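Local coordinates for protein putative modulator of DNA gyrase (Bacteroides thetaiotaomicron, PDB 1VPB) that is of unproven function but probably acts as a metallopeptidase of the PmbA/TldD type, at residues Ser244-Ser257 / Trp436-Gly450. Sequence-based numbering, arbitrary orientation.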
loop_
_atom_site.group_PDB
_atom_site.type_symbol
_atom_site.label_atom_id
_atom_site.label_comp_id
_atom_site.label_asym_id
_atom_site.label_seq_id
_atom_site.Cartn_x
_atom_site.Cartn_y
_atom_site.Cartn_z
ATOM N N SER A 244 15.863 -23.168 -22.174
ATOM C CA SER A 244 14.496 -23.465 -21.775
ATOM C C SER A 244 14.256 -24.970 -21.731
ATOM O O SER A 244 14.855 -25.724 -22.508
ATOM C CB SER A 244 13.532 -22.814 -22.752
ATOM O OG SER A 244 13.633 -21.418 -22.606
ATOM N N GLY A 245 13.398 -25.408 -20.819
ATOM C CA GLY A 245 12.991 -26.806 -20.794
ATOM C C GLY A 245 12.597 -27.254 -19.409
ATOM O O GLY A 245 12.335 -26.434 -18.543
ATOM N N LYS A 246 12.557 -28.568 -19.199
ATOM C CA LYS A 246 12.207 -29.100 -17.867
ATOM C C LYS A 246 13.438 -29.125 -16.996
ATOM O O LYS A 246 14.496 -29.559 -17.465
ATOM C CB LYS A 246 11.762 -30.555 -17.979
ATOM C CG LYS A 246 10.518 -30.802 -18.814
ATOM C CD LYS A 246 9.301 -30.380 -18.100
ATOM C CE LYS A 246 8.065 -30.595 -18.951
ATOM N NZ LYS A 246 6.888 -30.379 -18.142
ATOM N N TYR A 247 13.274 -28.770 -15.729
ATOM C CA TYR A 247 14.343 -28.919 -14.740
ATOM C C TYR A 247 13.721 -29.372 -13.440
ATOM O O TYR A 247 12.571 -29.083 -13.169
ATOM C CB TYR A 247 15.012 -27.574 -14.454
ATOM C CG TYR A 247 15.836 -26.978 -15.585
ATOM C CD1 TYR A 247 15.241 -26.198 -16.577
ATOM C CD2 TYR A 247 17.218 -27.148 -15.622
ATOM C CE1 TYR A 247 16.017 -25.622 -17.603
ATOM C CE2 TYR A 247 17.978 -26.581 -16.624
ATOM C CZ TYR A 247 17.380 -25.817 -17.608
ATOM O OH TYR A 247 18.159 -25.258 -18.611
ATOM N N THR A 248 14.519 -30.006 -12.594
ATOM C CA THR A 248 14.163 -30.143 -11.181
ATOM C C THR A 248 14.235 -28.754 -10.527
ATOM O O THR A 248 15.253 -28.071 -10.661
ATOM C CB THR A 248 15.163 -31.025 -10.473
ATOM O OG1 THR A 248 15.208 -32.322 -11.098
ATOM C CG2 THR A 248 14.764 -31.265 -9.012
ATOM N N MET A 249 13.183 -28.342 -9.836
ATOM C CA MET A 249 13.192 -27.051 -9.159
ATOM C C MET A 249 13.408 -27.224 -7.662
ATOM O O MET A 249 12.655 -27.923 -6.999
ATOM C CB MET A 249 11.890 -26.287 -9.410
ATOM C CG MET A 249 11.888 -24.924 -8.740
ATOM S SD MET A 249 10.530 -23.820 -9.096
ATOM C CE MET A 249 9.120 -24.754 -8.584
ATOM N N VAL A 250 14.459 -26.583 -7.144
ATOM C CA VAL A 250 14.681 -26.515 -5.703
ATOM C C VAL A 250 14.341 -25.077 -5.242
ATOM O O VAL A 250 14.714 -24.105 -5.895
ATOM C CB VAL A 250 16.129 -26.898 -5.307
ATOM C CG1 VAL A 250 16.272 -26.910 -3.777
ATOM C CG2 VAL A 250 16.494 -28.270 -5.878
ATOM N N VAL A 251 13.613 -24.959 -4.142
ATOM C CA VAL A 251 13.252 -23.650 -3.583
ATOM C C VAL A 251 13.662 -23.545 -2.123
ATOM O O VAL A 251 13.405 -24.443 -1.331
ATOM C CB VAL A 251 11.749 -23.380 -3.705
ATOM C CG1 VAL A 251 11.450 -21.894 -3.380
ATOM C CG2 VAL A 251 11.243 -23.755 -5.083
ATOM N N ASP A 252 14.308 -22.426 -1.772
ATOM C CA ASP A 252 14.803 -22.241 -0.402
ATOM C C ASP A 252 13.698 -21.841 0.548
ATOM O O ASP A 252 12.589 -21.563 0.108
ATOM C CB ASP A 252 16.007 -21.295 -0.375
ATOM C CG ASP A 252 15.700 -19.890 -0.846
ATOM O OD1 ASP A 252 14.529 -19.456 -0.792
ATOM O OD2 ASP A 252 16.643 -19.160 -1.279
ATOM N N PRO A 253 13.958 -21.897 1.851
ATOM C CA PRO A 253 12.967 -21.588 2.835
ATOM C C PRO A 253 12.617 -20.104 2.822
ATOM O O PRO A 253 11.525 -19.712 3.206
ATOM C CB PRO A 253 13.665 -21.953 4.145
ATOM C CG PRO A 253 14.712 -22.848 3.795
ATOM C CD PRO A 253 15.215 -22.335 2.472
ATOM N N MET A 254 13.556 -19.264 2.404
ATOM C CA MET A 254 13.227 -17.844 2.267
ATOM C C MET A 254 12.040 -17.688 1.261
ATOM O O MET A 254 11.254 -16.749 1.448
ATOM C CB MET A 254 14.483 -17.043 1.879
ATOM C CG MET A 254 14.339 -15.544 1.949
ATOM S SD MET A 254 13.616 -14.869 3.500
ATOM C CE MET A 254 14.902 -15.043 4.711
ATOM N N ASN A 255 11.875 -18.635 0.285
ATOM C CA ASN A 255 10.906 -18.561 -0.856
ATOM C C ASN A 255 9.852 -19.665 -1.087
ATOM O O ASN A 255 8.969 -19.503 -1.912
ATOM C CB ASN A 255 11.695 -18.459 -2.165
ATOM C CG ASN A 255 12.381 -17.133 -2.307
ATOM O OD1 ASN A 255 11.759 -16.153 -2.712
ATOM N ND2 ASN A 255 13.649 -17.078 -1.933
ATOM N N SER A 256 9.947 -20.745 -0.316
ATOM C CA SER A 256 9.084 -21.903 -0.462
ATOM C C SER A 256 7.620 -21.570 -0.174
ATOM O O SER A 256 6.699 -22.147 -0.736
ATOM C CB SER A 256 9.547 -22.987 0.521
ATOM O OG SER A 256 9.714 -22.513 1.861
ATOM N N SER A 257 7.415 -20.632 0.729
ATOM C CA SER A 257 6.062 -20.214 1.091
ATOM C C SER A 257 5.342 -19.537 -0.078
ATOM O O SER A 257 4.094 -19.625 -0.181
ATOM C CB SER A 257 6.081 -19.280 2.295
ATOM O OG SER A 257 6.654 -19.974 3.409
ATOM N N TRP A 436 4.368 -19.122 8.555
ATOM C CA TRP A 436 4.519 -20.093 7.455
ATOM C C TRP A 436 5.775 -20.947 7.773
ATOM O O TRP A 436 6.877 -20.483 7.524
ATOM C CB TRP A 436 4.778 -19.363 6.125
ATOM C CG TRP A 436 3.621 -18.478 5.657
ATOM C CD1 TRP A 436 3.298 -17.232 6.109
ATOM C CD2 TRP A 436 2.655 -18.807 4.662
ATOM N NE1 TRP A 436 2.177 -16.766 5.458
ATOM C CE2 TRP A 436 1.762 -17.720 4.563
ATOM C CE3 TRP A 436 2.437 -19.927 3.846
ATOM C CZ2 TRP A 436 0.683 -17.720 3.681
ATOM C CZ3 TRP A 436 1.372 -19.911 2.959
ATOM C CH2 TRP A 436 0.510 -18.813 2.884
ATOM N N ARG A 437 5.624 -22.140 8.348
ATOM C CA ARG A 437 6.800 -22.967 8.659
ATOM C C ARG A 437 6.947 -23.995 7.541
ATOM O O ARG A 437 6.528 -25.151 7.652
ATOM C CB ARG A 437 6.524 -23.613 10.002
ATOM C CG ARG A 437 6.492 -22.670 11.180
ATOM C CD ARG A 437 6.310 -23.360 12.488
ATOM N NE ARG A 437 6.440 -22.373 13.563
ATOM C CZ ARG A 437 6.818 -22.644 14.790
ATOM N NH1 ARG A 437 7.067 -23.885 15.163
ATOM N NH2 ARG A 437 6.899 -21.667 15.674
ATOM N N ILE A 438 7.534 -23.538 6.453
ATOM C CA ILE A 438 7.673 -24.303 5.229
ATOM C C ILE A 438 9.165 -24.453 4.919
ATOM O O ILE A 438 9.868 -23.447 4.767
ATOM C CB ILE A 438 7.023 -23.544 4.040
ATOM C CG1 ILE A 438 5.610 -23.027 4.420
ATOM C CG2 ILE A 438 7.007 -24.403 2.823
ATOM C CD1 ILE A 438 4.631 -24.014 4.886
ATOM N N PRO A 439 9.649 -25.694 4.842
ATOM C CA PRO A 439 11.066 -25.940 4.584
ATOM C C PRO A 439 11.394 -25.730 3.096
ATOM O O PRO A 439 10.495 -25.378 2.284
ATOM C CB PRO A 439 11.216 -27.429 4.950
ATOM C CG PRO A 439 9.962 -28.017 4.561
ATOM C CD PRO A 439 8.897 -26.967 4.943
ATOM N N SER A 440 12.639 -26.011 2.737
ATOM C CA SER A 440 13.054 -26.126 1.359
ATOM C C SER A 440 12.200 -27.190 0.664
ATOM O O SER A 440 11.748 -28.159 1.277
ATOM C CB SER A 440 14.564 -26.482 1.241
ATOM O OG SER A 440 15.375 -25.426 1.777
ATOM N N LEU A 441 12.048 -27.034 -0.645
ATOM C CA LEU A 441 11.206 -27.907 -1.435
ATOM C C LEU A 441 11.872 -28.337 -2.748
ATOM O O LEU A 441 12.660 -27.594 -3.323
ATOM C CB LEU A 441 9.929 -27.173 -1.786
ATOM C CG LEU A 441 9.071 -26.629 -0.672
ATOM C CD1 LEU A 441 7.954 -25.846 -1.342
ATOM C CD2 LEU A 441 8.536 -27.718 0.234
ATOM N N VAL A 442 11.571 -29.555 -3.190
ATOM C CA VAL A 442 12.067 -30.049 -4.438
ATOM C C VAL A 442 10.904 -30.580 -5.265
ATOM O O VAL A 442 10.119 -31.400 -4.795
ATOM C CB VAL A 442 13.064 -31.224 -4.263
ATOM C CG1 VAL A 442 13.592 -31.633 -5.594
ATOM C CG2 VAL A 442 14.235 -30.831 -3.305
ATOM N N PHE A 443 10.807 -30.076 -6.484
ATOM C CA PHE A 443 9.765 -30.469 -7.422
ATOM C C PHE A 443 10.422 -31.027 -8.667
ATOM O O PHE A 443 11.423 -30.482 -9.146
ATOM C CB PHE A 443 8.959 -29.241 -7.851
ATOM C CG PHE A 443 8.265 -28.528 -6.766
ATOM C CD1 PHE A 443 6.934 -28.853 -6.423
ATOM C CD2 PHE A 443 8.864 -27.454 -6.086
ATOM C CE1 PHE A 443 6.250 -28.146 -5.454
ATOM C CE2 PHE A 443 8.155 -26.754 -5.098
ATOM C CZ PHE A 443 6.850 -27.108 -4.779
ATOM N N GLU A 444 9.874 -32.104 -9.238
ATOM C CA GLU A 444 10.424 -32.623 -10.471
ATOM C C GLU A 444 9.657 -32.167 -11.699
ATOM O O GLU A 444 8.442 -32.032 -11.664
ATOM C CB GLU A 444 10.402 -34.157 -10.451
ATOM C CG GLU A 444 11.351 -34.812 -9.468
ATOM C CD GLU A 444 12.814 -34.620 -9.801
ATOM O OE1 GLU A 444 13.118 -34.174 -10.938
ATOM O OE2 GLU A 444 13.665 -34.921 -8.907
ATOM N N GLY A 445 10.388 -31.994 -12.799
ATOM C CA GLY A 445 9.789 -31.801 -14.123
ATOM C C GLY A 445 9.035 -30.490 -14.236
ATOM O O GLY A 445 7.870 -30.463 -14.620
ATOM N N VAL A 446 9.715 -29.407 -13.869
ATOM C CA VAL A 446 9.117 -28.072 -13.855
ATOM C C VAL A 446 9.640 -27.311 -15.087
ATOM O O VAL A 446 10.823 -27.396 -15.419
ATOM C CB VAL A 446 9.474 -27.315 -12.572
ATOM C CG1 VAL A 446 8.946 -25.875 -12.596
ATOM C CG2 VAL A 446 8.909 -28.051 -11.346
ATOM N N ASP A 447 8.737 -26.576 -15.740
ATOM C CA ASP A 447 9.032 -25.798 -16.935
ATOM C C ASP A 447 9.609 -24.431 -16.630
ATOM O O ASP A 447 9.015 -23.638 -15.875
ATOM C CB ASP A 447 7.764 -25.648 -17.784
ATOM C CG ASP A 447 7.542 -26.820 -18.663
ATOM O OD1 ASP A 447 8.402 -27.053 -19.555
ATOM O OD2 ASP A 447 6.550 -27.547 -18.542
ATOM N N PHE A 448 10.787 -24.193 -17.216
ATOM C CA PHE A 448 11.445 -22.878 -17.200
ATOM C C PHE A 448 11.638 -22.421 -18.642
ATOM O O PHE A 448 12.055 -23.216 -19.503
ATOM C CB PHE A 448 12.815 -22.926 -16.517
ATOM C CG PHE A 448 12.765 -23.272 -15.065
ATOM C CD1 PHE A 448 12.598 -24.607 -14.664
ATOM C CD2 PHE A 448 12.921 -22.289 -14.088
ATOM C CE1 PHE A 448 12.566 -24.942 -13.329
ATOM C CE2 PHE A 448 12.872 -22.605 -12.741
ATOM C CZ PHE A 448 12.685 -23.939 -12.351
ATOM N N SER A 449 11.371 -21.139 -18.872
ATOM C CA SER A 449 11.535 -20.534 -20.195
ATOM C C SER A 449 12.139 -19.141 -20.101
ATOM O O SER A 449 11.950 -18.436 -19.117
ATOM C CB SER A 449 10.180 -20.442 -20.864
ATOM O OG SER A 449 9.239 -19.878 -19.966
ATOM N N GLY A 450 12.832 -18.729 -21.154
ATOM C CA GLY A 450 13.488 -17.415 -21.172
ATOM C C GLY A 450 12.533 -16.233 -21.292
ATOM O O GLY A 450 11.538 -16.325 -22.030
HETATM O O HOH W 1 8.436 -18.994 5.700
#
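Met249 packs against Phe443, Val446 and Phe448, one side chain touching both strands 441-443 and 446-450, on either side of the corner at Glu444 and Gly445. Its CB lies at the edge of the Phe448 ring, in the ring plane, and 4.0 Å from Val446 CG2. With CG anti to the backbone N (chi1 -179°), the chain runs out past Phe448: CG is 3.8 Å from CZ of that ring, and SD makes an oblique Met-aromatic contact with it. A bend at chi3 then brings CE to Phe443 CD2, 3.7 Å away. Val412 of strand 402-413 packs on the same methionine. Tyr247 CD1 meets Phe448 CD1 at 3.6 Å, the two ring planes almost perpendicular. Two polar pairs also join the segments. Thr248 OG1 donates to Glu444 OE1 (2.8 Å) on the syn side but well out of the carboxylate plane, while Lys246 NZ reaches Asp447 OD2 at 2.9 Å from above the carboxylate plane. An asparagine at Asp447 would probably leave the Lys246 ammonium without its charged mate. Backbone bonds pair Val251 with Leu441 and Met249 with Phe443, then, one residue out of step, Tyr247 with Val446 and Gly245 with Phe448. This slip is a beta bulge in the mixed sheet of the C-terminal PmbA/TldA domain.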